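Local coordinates for protein carbonic anhydrase (Neosartorya fumigata, PDB 7COI) that probably catalyses the reversible hydration of carbon dioxide to hydrogencarbonate and a proton, as a zinc-dependent beta-class carbonic anhydrase, at residues Leu115-Ser120 with Val170-His175. Sequence-based numbering, arbitrary orientation.
Sequences LWIGCS and VVICGH. With ZN (zinc ion), chain F.
Cys119 and His175 end two neighbouring parallel strands of the beta-carbonic anhydrase sheet and meet at the catalytic zinc ion. Cys119 SG binds the metal at 2.3 Å and His175 NE2 at 2.1 Å. Cys178 is a further protein ligand. Cys119 SG lies anti to its backbone N (chi1 -172°), which carries the sulfur past its own strand end to the metal. Its CB packs 3.5 Å from His175 CD2.

Behind the site three backbone hydrogen bonds join the strands: Val171 N to Leu115 O, Ile117 N to Val171 O and Cys173 N to Ile117 O, each 2.8 Å and nearly straight. The ladder then opens. Cys119 N and Cys173 O are 3.9 Å apart with no direct bond; a water bridges them, accepting from Cys119 N and donating to Cys173 O.

On one face the Trp116 indole reaches across the strand gap. Cys173 CB sits over its six-membered ring, 3.3 Å from Trp116 CZ2, a CH-pi contact, with SG oblique to the ring. On the other, Leu115 CD2 lies alongside Val170 CG1, and helix 152-164 packs on Leu115 and Ile117.

The parallel pairing probably helps set the spacing of two zinc ligands, while the water satisfies backbone polar groups where direct pairing stops.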
loop_
_atom_site.group_PDB
_atom_site.type_symbol
_atom_site.label_atom_id
_atom_site.label_comp_id
_atom_site.label_asym_id
_atom_site.label_seq_id
_atom_site.Cartn_x
_atom_site.Cartn_y
_atom_site.Cartn_z
ATOM N N LEU A 115 19.839 -11.834 -2.118
ATOM C CA LEU A 115 18.394 -11.504 -2.142
ATOM C C LEU A 115 17.919 -11.723 -3.565
ATOM O O LEU A 115 18.467 -11.094 -4.493
ATOM C CB LEU A 115 18.126 -10.060 -1.673
ATOM C CG LEU A 115 16.717 -9.519 -2.015
ATOM C CD1 LEU A 115 15.637 -10.359 -1.333
ATOM C CD2 LEU A 115 16.578 -8.070 -1.603
ATOM N N TRP A 116 16.893 -12.555 -3.735
ATOM C CA TRP A 116 16.247 -12.821 -5.034
ATOM C C TRP A 116 14.876 -12.158 -5.030
ATOM O O TRP A 116 14.105 -12.419 -4.113
ATOM C CB TRP A 116 16.103 -14.321 -5.208
ATOM C CG TRP A 116 15.393 -14.789 -6.431
ATOM C CD1 TRP A 116 14.043 -14.927 -6.606
ATOM C CD2 TRP A 116 16.001 -15.246 -7.639
ATOM N NE1 TRP A 116 13.780 -15.471 -7.828
ATOM C CE2 TRP A 116 14.965 -15.688 -8.488
ATOM C CE3 TRP A 116 17.327 -15.381 -8.063
ATOM C CZ2 TRP A 116 15.204 -16.226 -9.734
ATOM C CZ3 TRP A 116 17.557 -15.900 -9.315
ATOM C CH2 TRP A 116 16.513 -16.325 -10.129
ATOM N N ILE A 117 14.619 -11.307 -6.010
ATOM C CA ILE A 117 13.273 -10.752 -6.283
ATOM C C ILE A 117 12.863 -11.324 -7.634
ATOM O O ILE A 117 13.513 -11.011 -8.663
ATOM C CB ILE A 117 13.238 -9.219 -6.239
ATOM C CG1 ILE A 117 13.733 -8.681 -4.896
ATOM C CG2 ILE A 117 11.822 -8.767 -6.571
ATOM C CD1 ILE A 117 14.032 -7.208 -4.845
ATOM N N GLY A 118 11.882 -12.211 -7.622
ATOM C CA GLY A 118 11.388 -12.813 -8.858
ATOM C C GLY A 118 9.874 -12.922 -8.912
ATOM O O GLY A 118 9.152 -12.381 -8.047
ATOM N N CYS A 119 9.405 -13.589 -9.949
ATOM C CA CYS A 119 7.968 -13.751 -10.193
ATOM C C CYS A 119 7.448 -14.923 -9.348
ATOM O O CYS A 119 8.188 -15.909 -9.147
ATOM C CB CYS A 119 7.649 -13.920 -11.677
ATOM S SG CYS A 119 5.905 -13.868 -11.919
ATOM N N SER A 120 6.186 -14.828 -8.913
ATOM C CA SER A 120 5.454 -15.943 -8.260
ATOM C C SER A 120 5.253 -17.154 -9.182
ATOM O O SER A 120 4.949 -18.240 -8.665
ATOM C CB SER A 120 4.121 -15.438 -7.809
ATOM O OG SER A 120 4.278 -14.401 -6.876
ATOM N N VAL A 170 21.877 -8.399 -4.816
ATOM C CA VAL A 170 20.404 -8.339 -5.072
ATOM C C VAL A 170 20.184 -8.700 -6.521
ATOM O O VAL A 170 20.742 -8.039 -7.404
ATOM C CB VAL A 170 19.771 -6.987 -4.709
ATOM C CG1 VAL A 170 18.244 -7.069 -4.925
ATOM C CG2 VAL A 170 20.097 -6.585 -3.278
ATOM N N VAL A 171 19.370 -9.722 -6.773
ATOM C CA VAL A 171 19.055 -10.195 -8.119
ATOM C C VAL A 171 17.576 -9.921 -8.367
ATOM O O VAL A 171 16.759 -10.356 -7.547
ATOM C CB VAL A 171 19.367 -11.697 -8.237
ATOM C CG1 VAL A 171 18.970 -12.235 -9.591
ATOM C CG2 VAL A 171 20.815 -12.006 -7.896
ATOM N N ILE A 172 17.253 -9.242 -9.445
ATOM C CA ILE A 172 15.873 -9.168 -9.965
ATOM C C ILE A 172 15.847 -10.089 -11.159
ATOM O O ILE A 172 16.612 -9.866 -12.121
ATOM C CB ILE A 172 15.409 -7.736 -10.289
ATOM C CG1 ILE A 172 15.471 -6.841 -9.059
ATOM C CG2 ILE A 172 14.007 -7.776 -10.883
ATOM C CD1 ILE A 172 15.094 -5.391 -9.346
ATOM N N CYS A 173 14.972 -11.083 -11.108
ATOM C CA CYS A 173 14.836 -12.098 -12.160
ATOM C C CYS A 173 13.438 -12.006 -12.740
ATOM O O CYS A 173 12.477 -12.318 -12.036
ATOM C CB CYS A 173 15.157 -13.482 -11.608
ATOM S SG CYS A 173 15.128 -14.741 -12.904
ATOM N N GLY A 174 13.359 -11.581 -14.002
ATOM C CA GLY A 174 12.153 -11.731 -14.834
ATOM C C GLY A 174 12.185 -13.048 -15.577
ATOM O O GLY A 174 13.151 -13.821 -15.421
ATOM N N HIS A 175 11.146 -13.366 -16.345
ATOM C CA HIS A 175 11.144 -14.689 -17.013
ATOM C C HIS A 175 10.336 -14.580 -18.299
ATOM O O HIS A 175 9.531 -13.641 -18.472
ATOM C CB HIS A 175 10.723 -15.831 -16.073
ATOM C CG HIS A 175 9.286 -15.697 -15.736
ATOM N ND1 HIS A 175 8.324 -16.493 -16.348
ATOM C CD2 HIS A 175 8.642 -14.823 -14.933
ATOM C CE1 HIS A 175 7.137 -16.145 -15.934
ATOM N NE2 HIS A 175 7.331 -15.159 -15.059
HETATM ZN ZN ZN F . 5.709 -14.024 -14.247
HETATM O O HOH W 1 10.991 -14.619 -12.104
#